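U4/U6 snRNA-associated-splicing factor PRP24 (Saccharomyces cerevisiae, PDB 4N0T) binds U6 snRNA through its RNA recognition motifs, promotes annealing of U4 and U6 snRNAs, and serves as a recycling factor of the spliceosome. Local coordinates at residues 105-117 / 128-142. Sequence-based numbering, arbitrary orientation.
Sequences LQDINVVALSIRL and FAYIDVTSKEDARYC. With nucleotides of chain B.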
loop_
_atom_site.group_PDB
_atom_site.type_symbol
_atom_site.label_atom_id
_atom_site.label_comp_id
_atom_site.label_asym_id
_atom_site.label_seq_id
_atom_site.Cartn_x
_atom_site.Cartn_y
_atom_site.Cartn_z
ATOM N N LEU A 105 -2.469 -0.229 19.442
ATOM C CA LEU A 105 -2.385 0.962 20.280
ATOM C C LEU A 105 -3.260 0.806 21.535
ATOM O O LEU A 105 -2.897 1.271 22.609
ATOM C CB LEU A 105 -2.778 2.217 19.494
ATOM C CG LEU A 105 -1.696 2.889 18.638
ATOM C CD1 LEU A 105 -1.138 1.950 17.573
ATOM C CD2 LEU A 105 -2.256 4.151 17.997
ATOM N N GLN A 106 -4.408 0.163 21.373
ATOM C CA GLN A 106 -5.320 -0.125 22.486
ATOM C C GLN A 106 -4.560 -0.878 23.588
ATOM O O GLN A 106 -4.691 -0.569 24.782
ATOM C CB GLN A 106 -6.467 -0.981 21.948
ATOM C CG GLN A 106 -7.720 -1.053 22.783
ATOM C CD GLN A 106 -8.769 -1.943 22.128
ATOM O OE1 GLN A 106 -8.565 -3.150 21.966
ATOM N NE2 GLN A 106 -9.884 -1.347 21.729
ATOM N N ASP A 107 -3.743 -1.843 23.170
ATOM C CA ASP A 107 -2.920 -2.655 24.079
ATOM C C ASP A 107 -1.937 -1.863 24.941
ATOM O O ASP A 107 -1.582 -2.293 26.040
ATOM C CB ASP A 107 -2.122 -3.690 23.283
ATOM C CG ASP A 107 -2.936 -4.914 22.924
ATOM O OD1 ASP A 107 -4.180 -4.814 22.851
ATOM O OD2 ASP A 107 -2.322 -5.980 22.706
ATOM N N ILE A 108 -1.462 -0.728 24.436
ATOM C CA ILE A 108 -0.533 0.099 25.193
ATOM C C ILE A 108 -1.244 1.355 25.693
ATOM O O ILE A 108 -0.616 2.383 25.997
ATOM C CB ILE A 108 0.743 0.433 24.373
ATOM C CG1 ILE A 108 0.376 1.142 23.057
ATOM C CG2 ILE A 108 1.513 -0.843 24.087
ATOM C CD1 ILE A 108 1.552 1.905 22.426
ATOM N N ASN A 109 -2.569 1.240 25.753
ATOM C CA ASN A 109 -3.456 2.251 26.324
ATOM C C ASN A 109 -3.334 3.611 25.657
ATOM O O ASN A 109 -3.305 4.650 26.321
ATOM C CB ASN A 109 -3.283 2.340 27.848
ATOM C CG ASN A 109 -3.668 1.047 28.552
ATOM O OD1 ASN A 109 -4.724 0.466 28.285
ATOM N ND2 ASN A 109 -2.804 0.584 29.445
ATOM N N VAL A 110 -3.266 3.591 24.325
ATOM C CA VAL A 110 -3.241 4.812 23.537
ATOM C C VAL A 110 -4.515 4.915 22.693
ATOM O O VAL A 110 -4.828 4.009 21.917
ATOM C CB VAL A 110 -2.010 4.828 22.611
ATOM C CG1 VAL A 110 -2.095 5.996 21.622
ATOM C CG2 VAL A 110 -0.734 4.907 23.438
ATOM N N VAL A 111 -5.259 6.008 22.859
ATOM C CA VAL A 111 -6.457 6.236 22.068
ATOM C C VAL A 111 -6.046 6.633 20.649
ATOM O O VAL A 111 -5.165 7.469 20.480
ATOM C CB VAL A 111 -7.287 7.377 22.670
ATOM C CG1 VAL A 111 -8.477 7.724 21.766
ATOM C CG2 VAL A 111 -7.750 7.000 24.081
ATOM N N ALA A 112 -6.660 6.009 19.646
ATOM C CA ALA A 112 -6.400 6.373 18.249
ATOM C C ALA A 112 -7.600 7.095 17.664
ATOM O O ALA A 112 -8.736 6.597 17.729
ATOM C CB ALA A 112 -6.080 5.145 17.421
ATOM N N LEU A 113 -7.357 8.265 17.082
ATOM C CA LEU A 113 -8.429 9.028 16.456
ATOM C C LEU A 113 -8.672 8.661 14.990
ATOM O O LEU A 113 -9.815 8.689 14.521
ATOM C CB LEU A 113 -8.135 10.524 16.567
ATOM C CG LEU A 113 -8.401 11.155 17.929
ATOM C CD1 LEU A 113 -7.639 12.454 18.054
ATOM C CD2 LEU A 113 -9.886 11.399 18.071
ATOM N N SER A 114 -7.608 8.328 14.263
ATOM C CA SER A 114 -7.743 8.110 12.830
ATOM C C SER A 114 -6.600 7.224 12.366
ATOM O O SER A 114 -5.462 7.417 12.788
ATOM C CB SER A 114 -7.694 9.454 12.084
ATOM O OG SER A 114 -7.681 9.268 10.668
ATOM N N ILE A 115 -6.925 6.228 11.553
ATOM C CA ILE A 115 -5.911 5.364 10.970
ATOM C C ILE A 115 -6.163 5.362 9.471
ATOM O O ILE A 115 -7.256 5.027 9.015
ATOM C CB ILE A 115 -6.007 3.933 11.553
ATOM C CG1 ILE A 115 -5.751 3.971 13.056
ATOM C CG2 ILE A 115 -4.953 3.009 10.925
ATOM C CD1 ILE A 115 -6.193 2.693 13.775
ATOM N N ARG A 116 -5.156 5.755 8.699
ATOM C CA ARG A 116 -5.345 5.988 7.268
ATOM C C ARG A 116 -4.377 5.161 6.453
ATOM O O ARG A 116 -3.173 5.270 6.621
ATOM C CB ARG A 116 -5.136 7.484 6.971
ATOM C CG ARG A 116 -6.112 8.372 7.783
ATOM C CD ARG A 116 -5.963 9.855 7.456
ATOM N NE ARG A 116 -4.705 10.465 7.865
ATOM C CZ ARG A 116 -4.434 10.946 9.076
ATOM N NH1 ARG A 116 -5.333 10.870 10.069
ATOM N NH2 ARG A 116 -3.253 11.510 9.292
ATOM N N LEU A 117 -4.931 4.353 5.552
ATOM C CA LEU A 117 -4.150 3.427 4.736
ATOM C C LEU A 117 -4.209 3.869 3.274
ATOM O O LEU A 117 -5.164 4.542 2.857
ATOM C CB LEU A 117 -4.730 2.014 4.890
ATOM C CG LEU A 117 -4.461 1.179 6.156
ATOM C CD1 LEU A 117 -3.101 0.539 6.114
ATOM C CD2 LEU A 117 -4.617 1.921 7.469
ATOM N N PHE A 128 1.590 0.837 4.456
ATOM C CA PHE A 128 2.012 1.727 5.532
ATOM C C PHE A 128 0.741 2.397 6.020
ATOM O O PHE A 128 -0.320 2.215 5.426
ATOM C CB PHE A 128 3.034 2.784 5.054
ATOM C CG PHE A 128 2.557 3.609 3.882
ATOM C CD1 PHE A 128 1.766 4.747 4.081
ATOM C CD2 PHE A 128 2.901 3.242 2.573
ATOM C CE1 PHE A 128 1.315 5.507 2.992
ATOM C CE2 PHE A 128 2.474 4.004 1.479
ATOM C CZ PHE A 128 1.670 5.128 1.689
ATOM N N ALA A 129 0.849 3.182 7.083
ATOM C CA ALA A 129 -0.330 3.838 7.655
ATOM C C ALA A 129 0.043 5.096 8.391
ATOM O O ALA A 129 1.133 5.194 8.958
ATOM C CB ALA A 129 -1.091 2.882 8.611
ATOM N N TYR A 130 -0.879 6.057 8.386
ATOM C CA TYR A 130 -0.779 7.220 9.250
ATOM C C TYR A 130 -1.774 7.065 10.387
ATOM O O TYR A 130 -2.916 6.618 10.180
ATOM C CB TYR A 130 -1.075 8.511 8.474
ATOM C CG TYR A 130 0.033 8.891 7.538
ATOM C CD1 TYR A 130 1.092 9.681 7.962
ATOM C CD2 TYR A 130 0.029 8.437 6.229
ATOM C CE1 TYR A 130 2.113 10.026 7.100
ATOM C CE2 TYR A 130 1.043 8.765 5.362
ATOM C CZ TYR A 130 2.075 9.557 5.796
ATOM O OH TYR A 130 3.080 9.861 4.911
ATOM N N ILE A 131 -1.342 7.418 11.595
ATOM C CA ILE A 131 -2.207 7.287 12.758
ATOM C C ILE A 131 -2.145 8.570 13.558
ATOM O O ILE A 131 -1.049 9.024 13.913
ATOM C CB ILE A 131 -1.724 6.150 13.684
ATOM C CG1 ILE A 131 -1.631 4.831 12.921
ATOM C CG2 ILE A 131 -2.689 5.995 14.868
ATOM C CD1 ILE A 131 -0.512 3.934 13.432
ATOM N N ASP A 132 -3.315 9.144 13.856
ATOM C CA ASP A 132 -3.379 10.306 14.729
ATOM C C ASP A 132 -3.780 9.864 16.133
ATOM O O ASP A 132 -4.747 9.119 16.299
ATOM C CB ASP A 132 -4.409 11.318 14.223
ATOM C CG ASP A 132 -3.983 12.000 12.936
ATOM O OD1 ASP A 132 -2.770 12.017 12.641
ATOM O OD2 ASP A 132 -4.874 12.524 12.235
ATOM N N VAL A 133 -3.002 10.302 17.116
ATOM C CA VAL A 133 -3.338 10.063 18.520
ATOM C C VAL A 133 -3.687 11.388 19.189
ATOM O O VAL A 133 -3.815 12.406 18.504
ATOM C CB VAL A 133 -2.211 9.307 19.250
ATOM C CG1 VAL A 133 -2.037 7.956 18.612
ATOM C CG2 VAL A 133 -0.892 10.091 19.214
ATOM N N THR A 134 -3.878 11.391 20.511
ATOM C CA THR A 134 -4.415 12.582 21.161
ATOM C C THR A 134 -3.388 13.491 21.838
ATOM O O THR A 134 -3.737 14.589 22.286
ATOM C CB THR A 134 -5.487 12.217 22.197
ATOM O OG1 THR A 134 -4.889 11.436 23.239
ATOM C CG2 THR A 134 -6.602 11.425 21.551
ATOM N N SER A 135 -2.143 13.040 21.952
ATOM C CA SER A 135 -1.096 13.882 22.542
ATOM C C SER A 135 0.298 13.562 22.010
ATOM O O SER A 135 0.537 12.458 21.522
ATOM C CB SER A 135 -1.091 13.751 24.069
ATOM O OG SER A 135 -0.504 12.518 24.462
ATOM N N LYS A 136 1.212 14.525 22.110
ATOM C CA LYS A 136 2.603 14.287 21.718
ATOM C C LYS A 136 3.201 13.177 22.578
ATOM O O LYS A 136 3.980 12.345 22.099
ATOM C CB LYS A 136 3.439 15.566 21.844
ATOM C CG LYS A 136 4.945 15.323 21.729
ATOM C CD LYS A 136 5.749 16.614 21.897
ATOM C CE LYS A 136 7.192 16.423 21.420
ATOM N NZ LYS A 136 7.845 17.725 21.092
ATOM N N GLU A 137 2.804 13.156 23.848
ATOM C CA GLU A 137 3.238 12.123 24.778
ATOM C C GLU A 137 2.845 10.719 24.315
ATOM O O GLU A 137 3.680 9.805 24.301
ATOM C CB GLU A 137 2.695 12.419 26.184
ATOM C CG GLU A 137 3.386 13.597 26.877
ATOM C CD GLU A 137 3.089 14.958 26.234
ATOM O OE1 GLU A 137 1.951 15.167 25.742
ATOM O OE2 GLU A 137 4.003 15.820 26.218
ATOM N N ASP A 138 1.591 10.542 23.915
ATOM C CA ASP A 138 1.143 9.245 23.421
ATOM C C ASP A 138 1.916 8.893 22.135
ATOM O O ASP A 138 2.310 7.745 21.939
ATOM C CB ASP A 138 -0.365 9.248 23.156
ATOM C CG ASP A 138 -1.182 8.910 24.399
ATOM O OD1 ASP A 138 -0.625 8.987 25.516
ATOM O OD2 ASP A 138 -2.379 8.570 24.261
ATOM N N ALA A 139 2.135 9.886 21.277
ATOM C CA ALA A 139 2.871 9.625 20.037
ATOM C C ALA A 139 4.279 9.116 20.363
ATOM O O ALA A 139 4.715 8.098 19.820
ATOM C CB ALA A 139 2.940 10.875 19.156
ATOM N N ARG A 140 4.988 9.805 21.255
ATOM C CA ARG A 140 6.333 9.344 21.630
ATOM C C ARG A 140 6.299 7.964 22.288
ATOM O O ARG A 140 7.227 7.166 22.125
ATOM C CB ARG A 140 7.035 10.349 22.550
ATOM C CG ARG A 140 7.385 11.680 21.881
ATOM C CD ARG A 140 8.389 11.517 20.736
ATOM N NE ARG A 140 8.728 12.803 20.125
ATOM C CZ ARG A 140 9.494 12.946 19.045
ATOM N NH1 ARG A 140 10.007 11.880 18.443
ATOM N NH2 ARG A 140 9.746 14.156 18.559
ATOM N N TYR A 141 5.231 7.681 23.026
ATOM C CA TYR A 141 5.086 6.393 23.692
ATOM C C TYR A 141 4.858 5.272 22.673
ATOM O O TYR A 141 5.393 4.170 22.819
ATOM C CB TYR A 141 3.963 6.451 24.744
ATOM C CG TYR A 141 3.871 5.224 25.625
ATOM C CD1 TYR A 141 4.909 4.888 26.490
ATOM C CD2 TYR A 141 2.742 4.412 25.610
ATOM C CE1 TYR A 141 4.831 3.761 27.301
ATOM C CE2 TYR A 141 2.656 3.283 26.422
ATOM C CZ TYR A 141 3.707 2.970 27.266
ATOM O OH TYR A 141 3.641 1.857 28.075
ATOM N N CYS A 142 4.078 5.549 21.634
ATOM C CA CYS A 142 3.902 4.565 20.560
ATOM C C CYS A 142 5.224 4.219 19.885
ATOM O O CYS A 142 5.469 3.060 19.551
ATOM C CB CYS A 142 2.922 5.075 19.504
ATOM S SG CYS A 142 1.210 5.147 20.062
ATOM P P G B 21 3.098 9.286 -0.304
ATOM O OP1 G B 21 3.767 8.629 -1.467
ATOM O OP2 G B 21 2.835 10.755 -0.440
ATOM O "O5'" G B 21 1.746 8.517 0.008
ATOM C "C5'" G B 21 1.023 8.797 1.201
ATOM C "C4'" G B 21 -0.353 8.180 1.168
ATOM O "O4'" G B 21 -0.941 8.306 2.487
ATOM C "C3'" G B 21 -1.344 8.850 0.230
ATOM O "O3'" G B 21 -2.375 7.897 0.004
ATOM C "C2'" G B 21 -1.912 9.944 1.126
ATOM O "O2'" G B 21 -3.124 10.490 0.664
ATOM C "C1'" G B 21 -2.086 9.145 2.412
ATOM N N9 G B 21 -2.127 9.912 3.648
ATOM C C8 G B 21 -3.116 9.755 4.582
ATOM N N7 G B 21 -2.922 10.501 5.622
ATOM C C5 G B 21 -1.747 11.165 5.380
ATOM C C6 G B 21 -1.051 12.088 6.194
ATOM O O6 G B 21 -1.384 12.526 7.318
ATOM N N1 G B 21 0.106 12.531 5.577
ATOM C C2 G B 21 0.562 12.095 4.350
ATOM N N2 G B 21 1.719 12.621 3.920
ATOM N N3 G B 21 -0.082 11.236 3.580
ATOM C C4 G B 21 -1.214 10.801 4.155
ATOM P P A B 20 8.068 4.990 0.852
ATOM O OP1 A B 20 7.578 4.057 -0.198
ATOM O OP2 A B 20 9.365 5.686 0.635
ATOM O "O5'" A B 20 6.971 6.105 1.126
ATOM C "C5'" A B 20 5.581 5.784 1.251
ATOM C "C4'" A B 20 4.800 6.966 1.755
ATOM O "O4'" A B 20 5.086 7.125 3.173
ATOM C "C3'" A B 20 5.131 8.305 1.092
ATOM O "O3'" A B 20 3.961 9.117 1.044
ATOM C "C2'" A B 20 6.118 8.927 2.075
ATOM O "O2'" A B 20 6.176 10.339 2.030
ATOM C "C1'" A B 20 5.574 8.428 3.417
ATOM N N9 A B 20 6.594 8.359 4.463
ATOM C C8 A B 20 7.762 7.640 4.446
ATOM N N7 A B 20 8.498 7.827 5.519
ATOM C C5 A B 20 7.755 8.710 6.293
ATOM C C6 A B 20 7.985 9.303 7.550
ATOM N N6 A B 20 9.081 9.067 8.272
ATOM N N1 A B 20 7.037 10.145 8.023
ATOM C C2 A B 20 5.951 10.396 7.283
ATOM N N3 A B 20 5.638 9.901 6.081
ATOM C C4 A B 20 6.581 9.055 5.650
HETATM O O HOH W 1 -4.361 7.484 25.450
HETATM O O HOH W 2 -3.777 9.218 22.270
#
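Arg116 and Asp132 meet on the RNA-binding face of an RRM sheet, where a salt bridge between neighbouring strands probably helps to orient a guanidinium that also bonds a guanine. Arg116 NH1 lies 2.8 Å from Asp132 OD2, which it approaches from above the carboxylate, the two planes turned 54° apart; NH1 also donates to Ser114 OG at 2.9 Å. A bend at chi3 (-67°) swings the guanidinium so that its NE-H points at N7 of G21 of chain B (2.9 Å), while NH2 reaches O6 of that guanine, also at 2.9 Å. The base meanwhile lies over one face of the Tyr130 ring, whose OH donates to N3 of A20 of chain B (2.8 Å), and Phe128 packs against the sugars of both nucleotides. Asp132 is itself positioned from outside, by Thr86 at OD1 and by Arg52 at OD2. Behind these side chains runs the antiparallel pairing of 114-116 with 128-133, with Arg116 and Tyr130 as a hydrogen-bonded pair; a classic bulge sets both Leu113 and Ser114 opposite Asp132. On the other face, Leu105 CD2 reaches Ile131 CG2 (3.7 Å), and Val110 CG1 packs on Val133 CG1 (3.6 Å), joining helix 98-107 and its following loop to the sheet. Farther along, two waters tie Asp138 OD2 to the backbone at Asn109, Val111 and Thr134. A leucine in place of Arg116 would probably leave N7 and O6 of the guanine without these donors and Asp132 without one of its cationic partners. Paired donors to N7 and O6 engage the Hoogsteen edge, a pattern that would be expected to favour guanine over adenine, whose N6 amino group is a donor.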